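Putative lipoprotein (Bacteroides thetaiotaomicron, PDB 4OZO) probably hydrolyses alpha-L-fucosides, as a lipoprotein of glycoside hydrolase family 29, with its sugar-binding pocket in a TIM-barrel domain. Local coordinates at residues D191-G196 with A204-M209; T197-P202 with A228-A233. All coordinates share one frame; numbering follows the deposited sequence.

Interaction 1 (D191-G196 with A204-M209); sequences DCVIFG and ADVRWM. With OTN (2-nitrophenyl 1-thio-beta-D-galactopyranoside), chain E.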
loop_
_atom_site.group_PDB
_atom_site.type_symbol
_atom_site.label_atom_id
_atom_site.label_comp_id
_atom_site.label_asym_id
_atom_site.label_seq_id
_atom_site.Cartn_x
_atom_site.Cartn_y
_atom_site.Cartn_z
ATOM N N ASP A 191 18.656 10.257 -26.780
ATOM C CA ASP A 191 18.399 9.078 -25.951
ATOM C C ASP A 191 16.941 8.622 -25.900
ATOM O O ASP A 191 16.627 7.660 -25.207
ATOM C CB ASP A 191 18.865 9.339 -24.522
ATOM C CG ASP A 191 20.341 9.631 -24.443
ATOM O OD1 ASP A 191 21.122 8.869 -25.047
ATOM O OD2 ASP A 191 20.720 10.627 -23.794
ATOM N N CYS A 192 16.054 9.304 -26.619
ATOM C CA CYS A 192 14.620 9.041 -26.498
ATOM C C CYS A 192 14.177 7.799 -27.250
ATOM O O CYS A 192 14.328 7.712 -28.457
ATOM C CB CYS A 192 13.795 10.241 -26.973
ATOM S SG CYS A 192 11.999 9.971 -26.892
ATOM N N VAL A 193 13.597 6.845 -26.537
ATOM C CA VAL A 193 13.075 5.653 -27.183
ATOM C C VAL A 193 11.738 5.949 -27.865
ATOM O O VAL A 193 10.868 6.599 -27.278
ATOM C CB VAL A 193 12.898 4.533 -26.160
ATOM C CG1 VAL A 193 12.346 3.295 -26.821
ATOM C CG2 VAL A 193 14.217 4.246 -25.479
ATOM N N ILE A 194 11.579 5.490 -29.106
ATOM C CA ILE A 194 10.318 5.671 -29.831
ATOM C C ILE A 194 9.488 4.392 -29.920
ATOM O O ILE A 194 9.894 3.426 -30.555
ATOM C CB ILE A 194 10.548 6.169 -31.273
ATOM C CG1 ILE A 194 11.123 7.582 -31.294
ATOM C CG2 ILE A 194 9.249 6.145 -32.053
ATOM C CD1 ILE A 194 11.608 8.001 -32.668
ATOM N N PHE A 195 8.322 4.390 -29.285
ATOM C CA PHE A 195 7.361 3.317 -29.491
ATOM C C PHE A 195 6.663 3.564 -30.820
ATOM O O PHE A 195 5.891 4.518 -30.951
ATOM C CB PHE A 195 6.340 3.306 -28.367
ATOM C CG PHE A 195 5.274 2.252 -28.512
ATOM C CD1 PHE A 195 5.472 0.974 -28.017
ATOM C CD2 PHE A 195 4.064 2.547 -29.114
ATOM C CE1 PHE A 195 4.483 0.009 -28.129
ATOM C CE2 PHE A 195 3.074 1.590 -29.231
ATOM C CZ PHE A 195 3.285 0.321 -28.740
ATOM N N GLY A 196 6.937 2.714 -31.807
ATOM C CA GLY A 196 6.398 2.914 -33.140
ATOM C C GLY A 196 5.397 1.869 -33.595
ATOM O O GLY A 196 5.600 0.670 -33.424
ATOM N N ALA A 204 10.845 2.884 -35.365
ATOM C CA ALA A 204 10.512 2.359 -34.047
ATOM C C ALA A 204 11.745 1.862 -33.318
ATOM O O ALA A 204 12.512 1.075 -33.872
ATOM C CB ALA A 204 9.496 1.230 -34.179
ATOM N N ASP A 205 11.946 2.310 -32.081
ATOM C CA ASP A 205 12.943 1.665 -31.221
ATOM C C ASP A 205 12.358 0.426 -30.541
ATOM O O ASP A 205 13.074 -0.536 -30.264
ATOM C CB ASP A 205 13.480 2.621 -30.163
ATOM C CG ASP A 205 14.479 3.595 -30.720
ATOM O OD1 ASP A 205 15.406 3.152 -31.427
ATOM O OD2 ASP A 205 14.332 4.805 -30.457
ATOM N N VAL A 206 11.058 0.458 -30.267
ATOM C CA VAL A 206 10.379 -0.688 -29.675
ATOM C C VAL A 206 9.022 -0.867 -30.356
ATOM O O VAL A 206 8.449 0.095 -30.858
ATOM C CB VAL A 206 10.228 -0.562 -28.108
ATOM C CG1 VAL A 206 11.583 -0.634 -27.418
ATOM C CG2 VAL A 206 9.490 0.723 -27.716
ATOM N N ARG A 207 8.514 -2.092 -30.371
ATOM C CA ARG A 207 7.280 -2.405 -31.070
ATOM C C ARG A 207 6.148 -2.747 -30.105
ATOM O O ARG A 207 6.378 -3.110 -28.955
ATOM C CB ARG A 207 7.500 -3.610 -31.990
ATOM C CG ARG A 207 7.742 -4.939 -31.247
ATOM C CD ARG A 207 7.860 -6.109 -32.199
ATOM N NE ARG A 207 7.626 -7.409 -31.568
ATOM C CZ ARG A 207 8.592 -8.242 -31.189
ATOM N NH1 ARG A 207 9.866 -7.916 -31.371
ATOM N NH2 ARG A 207 8.290 -9.403 -30.629
ATOM N N TRP A 208 4.919 -2.659 -30.590
ATOM C CA TRP A 208 3.798 -3.222 -29.873
ATOM C C TRP A 208 3.887 -4.747 -29.962
ATOM O O TRP A 208 4.633 -5.280 -30.791
ATOM C CB TRP A 208 2.479 -2.741 -30.483
ATOM C CG TRP A 208 1.286 -3.122 -29.664
ATOM C CD1 TRP A 208 1.216 -3.214 -28.297
ATOM C CD2 TRP A 208 -0.001 -3.487 -30.155
ATOM N NE1 TRP A 208 -0.041 -3.596 -27.915
ATOM C CE2 TRP A 208 -0.809 -3.775 -29.034
ATOM C CE3 TRP A 208 -0.558 -3.586 -31.434
ATOM C CZ2 TRP A 208 -2.143 -4.155 -29.155
ATOM C CZ3 TRP A 208 -1.886 -3.971 -31.553
ATOM C CH2 TRP A 208 -2.661 -4.251 -30.423
ATOM N N MET A 209 3.115 -5.446 -29.131
ATOM C CA MET A 209 3.104 -6.904 -29.139
ATOM C C MET A 209 1.714 -7.521 -29.312
ATOM O O MET A 209 1.503 -8.684 -28.970
ATOM C CB MET A 209 3.807 -7.477 -27.905
ATOM C CG MET A 209 3.652 -6.646 -26.622
ATOM S SD MET A 209 1.952 -6.349 -26.102
ATOM C CE MET A 209 1.391 -7.993 -25.649
HETATM O "O2'" OTN E . -9.852 -1.573 -31.346
HETATM N "N1'" OTN E . -8.452 -1.176 -31.349
HETATM O "O3'" OTN E . -8.049 -0.163 -32.154
HETATM C "C2'" OTN E . -7.625 -1.835 -30.517
HETATM C "C3'" OTN E . -8.150 -2.885 -29.768
HETATM C "C4'" OTN E . -7.356 -3.607 -28.894
HETATM C "C5'" OTN E . -6.013 -3.293 -28.776
HETATM C "C6'" OTN E . -5.482 -2.259 -29.536
HETATM C "C1'" OTN E . -6.261 -1.533 -30.432
HETATM S S01 OTN E . -5.471 -0.236 -31.297
HETATM C C1 OTN E . -3.743 -0.602 -31.023
HETATM O O5 OTN E . -3.242 -0.210 -29.696
HETATM C C5 OTN E . -1.848 -0.532 -29.590
HETATM C C6 OTN E . -1.374 -0.129 -28.193
HETATM O O6 OTN E . -2.122 -0.850 -27.212
HETATM C C4 OTN E . -1.032 0.220 -30.649
HETATM O O4 OTN E . -1.198 1.633 -30.497
HETATM C C3 OTN E . -1.562 -0.192 -31.992
HETATM O O3 OTN E . -0.840 0.449 -33.084
HETATM C C2 OTN E . -3.028 0.195 -32.054
HETATM O O2 OTN E . -3.475 -0.216 -33.329
HETATM O O HOH W 1 4.434 -1.525 -33.657
#

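Interaction 2 (T197-P202 with A228-A233); sequences TKNSYP and AIRDEA. With OTN (2-nitrophenyl 1-thio-beta-D-galactopyranoside), chain E.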
loop_
_atom_site.group_PDB
_atom_site.type_symbol
_atom_site.label_atom_id
_atom_site.label_comp_id
_atom_site.label_asym_id
_atom_site.label_seq_id
_atom_site.Cartn_x
_atom_site.Cartn_y
_atom_site.Cartn_z
ATOM N N THR A 197 4.311 2.335 -34.194
ATOM C CA THR A 197 3.329 1.451 -34.803
ATOM C C THR A 197 3.094 1.778 -36.293
ATOM O O THR A 197 3.281 2.912 -36.748
ATOM C CB THR A 197 1.990 1.511 -34.046
ATOM O OG1 THR A 197 1.581 2.879 -33.913
ATOM C CG2 THR A 197 2.136 0.910 -32.671
ATOM N N LYS A 198 2.691 0.760 -37.040
ATOM C CA LYS A 198 2.307 0.912 -38.442
ATOM C C LYS A 198 3.348 1.612 -39.331
ATOM O O LYS A 198 4.511 1.196 -39.382
ATOM C CB LYS A 198 0.932 1.563 -38.513
ATOM C CG LYS A 198 -0.069 0.805 -37.669
ATOM C CD LYS A 198 -1.482 1.351 -37.751
ATOM C CE LYS A 198 -2.458 0.306 -37.238
ATOM N NZ LYS A 198 -3.839 0.803 -37.055
ATOM N N ASN A 199 2.946 2.675 -40.025
ATOM C CA ASN A 199 3.818 3.304 -41.035
ATOM C C ASN A 199 5.007 4.061 -40.457
ATOM O O ASN A 199 5.768 4.699 -41.197
ATOM C CB ASN A 199 3.016 4.202 -41.975
ATOM C CG ASN A 199 1.908 3.448 -42.677
ATOM O OD1 ASN A 199 2.086 2.291 -43.058
ATOM N ND2 ASN A 199 0.751 4.090 -42.837
ATOM N N SER A 200 5.147 3.980 -39.135
ATOM C CA SER A 200 6.287 4.526 -38.425
ATOM C C SER A 200 7.355 3.455 -38.311
ATOM O O SER A 200 8.430 3.705 -37.767
ATOM C CB SER A 200 5.868 4.958 -37.022
ATOM O OG SER A 200 5.360 3.858 -36.272
ATOM N N TYR A 201 7.051 2.267 -38.836
ATOM C CA TYR A 201 7.947 1.101 -38.730
ATOM C C TYR A 201 9.450 1.331 -38.964
ATOM O O TYR A 201 10.260 0.703 -38.287
ATOM C CB TYR A 201 7.458 -0.085 -39.585
ATOM C CG TYR A 201 7.642 0.138 -41.062
ATOM C CD1 TYR A 201 8.801 -0.286 -41.710
ATOM C CD2 TYR A 201 6.674 0.811 -41.808
ATOM C CE1 TYR A 201 8.982 -0.058 -43.061
ATOM C CE2 TYR A 201 6.846 1.042 -43.156
ATOM C CZ TYR A 201 8.002 0.606 -43.783
ATOM O OH TYR A 201 8.179 0.835 -45.133
ATOM N N PRO A 202 9.844 2.213 -39.912
ATOM C CA PRO A 202 11.306 2.295 -40.008
ATOM C C PRO A 202 11.951 3.106 -38.902
ATOM O O PRO A 202 13.178 3.232 -38.907
ATOM C CB PRO A 202 11.540 2.989 -41.354
ATOM C CG PRO A 202 10.312 3.686 -41.654
ATOM C CD PRO A 202 9.185 2.950 -41.008
ATOM N N ALA A 228 6.039 -6.531 -40.059
ATOM C CA ALA A 228 5.086 -6.960 -39.037
ATOM C C ALA A 228 4.447 -5.749 -38.376
ATOM O O ALA A 228 3.235 -5.700 -38.166
ATOM C CB ALA A 228 5.782 -7.823 -37.990
ATOM N N ILE A 229 5.290 -4.775 -38.055
ATOM C CA ILE A 229 4.858 -3.535 -37.429
ATOM C C ILE A 229 3.911 -2.740 -38.336
ATOM O O ILE A 229 2.825 -2.335 -37.918
ATOM C CB ILE A 229 6.086 -2.679 -37.064
ATOM C CG1 ILE A 229 6.933 -3.410 -36.017
ATOM C CG2 ILE A 229 5.657 -1.283 -36.605
ATOM C CD1 ILE A 229 8.324 -2.861 -35.871
ATOM N N ARG A 230 4.330 -2.536 -39.581
ATOM C CA ARG A 230 3.522 -1.855 -40.584
ATOM C C ARG A 230 2.170 -2.523 -40.823
ATOM O O ARG A 230 1.143 -1.852 -40.862
ATOM C CB ARG A 230 4.286 -1.799 -41.903
ATOM C CG ARG A 230 3.722 -0.820 -42.907
ATOM C CD ARG A 230 4.277 -1.114 -44.286
ATOM N NE ARG A 230 3.661 -2.312 -44.841
ATOM C CZ ARG A 230 4.119 -2.961 -45.907
ATOM N NH1 ARG A 230 3.490 -4.045 -46.344
ATOM N NH2 ARG A 230 5.208 -2.530 -46.535
ATOM N N ASP A 231 2.166 -3.841 -40.993
ATOM C CA ASP A 231 0.944 -4.549 -41.349
ATOM C C ASP A 231 0.358 -5.242 -40.122
ATOM O O ASP A 231 -0.285 -6.301 -40.206
ATOM C CB ASP A 231 1.204 -5.523 -42.513
ATOM C CG ASP A 231 1.679 -4.807 -43.796
ATOM O OD1 ASP A 231 1.394 -3.594 -43.968
ATOM O OD2 ASP A 231 2.344 -5.462 -44.632
ATOM N N GLU A 232 0.610 -4.601 -38.985
ATOM C CA GLU A 232 0.090 -4.939 -37.659
ATOM C C GLU A 232 -1.104 -5.896 -37.598
ATOM O O GLU A 232 -1.039 -6.961 -36.968
ATOM C CB GLU A 232 -0.251 -3.624 -36.947
ATOM C CG GLU A 232 -1.051 -3.758 -35.685
ATOM C CD GLU A 232 -1.248 -2.434 -34.993
ATOM O OE1 GLU A 232 -2.380 -2.162 -34.528
ATOM O OE2 GLU A 232 -0.272 -1.655 -34.906
ATOM N N ALA A 233 -2.182 -5.526 -38.273
ATOM C CA ALA A 233 -3.440 -6.261 -38.180
ATOM C C ALA A 233 -3.408 -7.686 -38.747
ATOM O O ALA A 233 -4.328 -8.467 -38.500
ATOM C CB ALA A 233 -4.557 -5.460 -38.834
HETATM O "O2'" OTN E . -9.852 -1.573 -31.346
HETATM N "N1'" OTN E . -8.452 -1.176 -31.349
HETATM O "O3'" OTN E . -8.049 -0.163 -32.154
HETATM C "C2'" OTN E . -7.625 -1.835 -30.517
HETATM C "C3'" OTN E . -8.150 -2.885 -29.768
HETATM C "C4'" OTN E . -7.356 -3.607 -28.894
HETATM C "C5'" OTN E . -6.013 -3.293 -28.776
HETATM C "C6'" OTN E . -5.482 -2.259 -29.536
HETATM C "C1'" OTN E . -6.261 -1.533 -30.432
HETATM S S01 OTN E . -5.471 -0.236 -31.297
HETATM C C1 OTN E . -3.743 -0.602 -31.023
HETATM O O5 OTN E . -3.242 -0.210 -29.696
HETATM C C5 OTN E . -1.848 -0.532 -29.590
HETATM C C6 OTN E . -1.374 -0.129 -28.193
HETATM O O6 OTN E . -2.122 -0.850 -27.212
HETATM C C4 OTN E . -1.032 0.220 -30.649
HETATM O O4 OTN E . -1.198 1.633 -30.497
HETATM C C3 OTN E . -1.562 -0.192 -31.992
HETATM O O3 OTN E . -0.840 0.449 -33.084
HETATM C C2 OTN E . -3.028 0.195 -32.054
HETATM O O2 OTN E . -3.475 -0.216 -33.329
HETATM O O HOH W 2 2.165 -2.022 -35.436
#

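Interaction 1 (D191-G196 with A204-M209)
F195 and V206 are neighbours in a parallel sheet, their CA atoms 5.0 Å apart where strand 193-196 runs beside the short, weakly bonded strand 206-207. I194 O accepts twice, from D205 N at 2.8 Å, which lies in the carbonyl plane, and from V206 N at 3.2 Å, which is tilted out of it. Further along, G196 N gives to V206 O at 3.2 Å, almost in line with the carbonyl (C=O...N angle 173°). D205 adds a side-chain-to-backbone bond: with CG turned back beside its own N (chi1 -77°), OD2 offers its anti lone pair to I194 N at 3.1 Å. R13 and R186 also bind this oxygen, so the buried charge is well compensated and probably stays ionised.

Apolar branches fill one side. V206 CG2 reaches both V193 CG1 and the edge of the F195 ring, 4.0 Å from F195 CD1; beta-branched valines suit such a compact strand pair. A204 CB packs on the CA of G196, which has no side chain to hinder it. The F195 ring, with CG anti to N (chi1 178°), runs alongside W208, pointing the same way, and its CZ meets W208 CB at 3.6 Å. W164 stacks on the same ring. From this support the W208 indole lays one face against the galactoside, C5 of the sugar lying 3.5 Å from W208 CE2, as a flat aromatic suits an apolar sugar face. Adjacent parallel strands whose C-terminal ends lead into ligand-contacting residues, here W208 just beyond strand 206-207, are characteristic of the active-site end of a TIM-barrel glycosidase.

Interaction 2 (T197-P202 with A228-A233)
K198 and E232 cross obliquely beside the bound galactoside, with K198 CE 3.7 Å from E232 OE1. The glutamate holds the sugar by a two-pronged grip: O2 of the ligand donates to E232 OE1 at 2.5 Å, and O3 to E232 OE2 at 2.8 Å, an arrangement that suits a carboxylate facing two neighbouring hydroxyls. An extended chain, with CG anti to N (chi1 168°), carries the acid out to them. The methyl CG2 of T197 also borders the O3 side, while its OG1 bonds to W165 O. K198 NZ lies 4.2 Å from E232 OE1, beyond a salt bridge; its stronger partners are D171 and G167 O.

A water behind E232 OE2 donates to that oxygen and to I229 O and accepts from K198 N, tying the ligand-binding acid to both backbones. K198 N also makes a weak direct bond to I229 O at 3.2 Å. The contact lies at the mouth of the TIM barrel, where the loop after strand 193-196 meets the C-terminal end of helix 226-230; D231 is the first residue to leave helical geometry.

Farther from the sugar, I229 CG2 packs on Y201 CB at 3.7 Å. Y201 and R230 lie side by side, and it is the aliphatic stem of R230, not the guanidinium, that meets the ring, obliquely at CD2 and CE2. A bend in the arginine (chi3 74°) then lets NE and NH1 grip D231 side-on, NE bonding to D231 OD1 at 2.7 Å. N199 OD1 touches R230 CG, and N199 ND2 is held by L173 O. On the loop side, Y201 N bonds to K198 O across the 3-10 turn at 199-200, and S200 and Y201 rest against helix 175-188.

The two interactions interleave along the chain: strand 193-196 leads directly into loop 197-202, which comes before the second segment of interaction 1, and both interactions flank the same galactoside. Interaction 1 is buried in the barrel wall, where strand-to-strand backbone bonds and apolar packing dominate and the charge of D205 is matched by arginines. Interaction 2 lies nearer the surface, with one weak direct backbone bond, a bridging water, and more polar, partly exposed side chains. They touch where W208 CZ3 packs 3.5 Å from E232 OE1, so the aromatic platform of interaction 1 and the hydroxyl-binding acid of interaction 2 adjoin, one meeting the sugar's carbon skeleton and the other its hydroxyls.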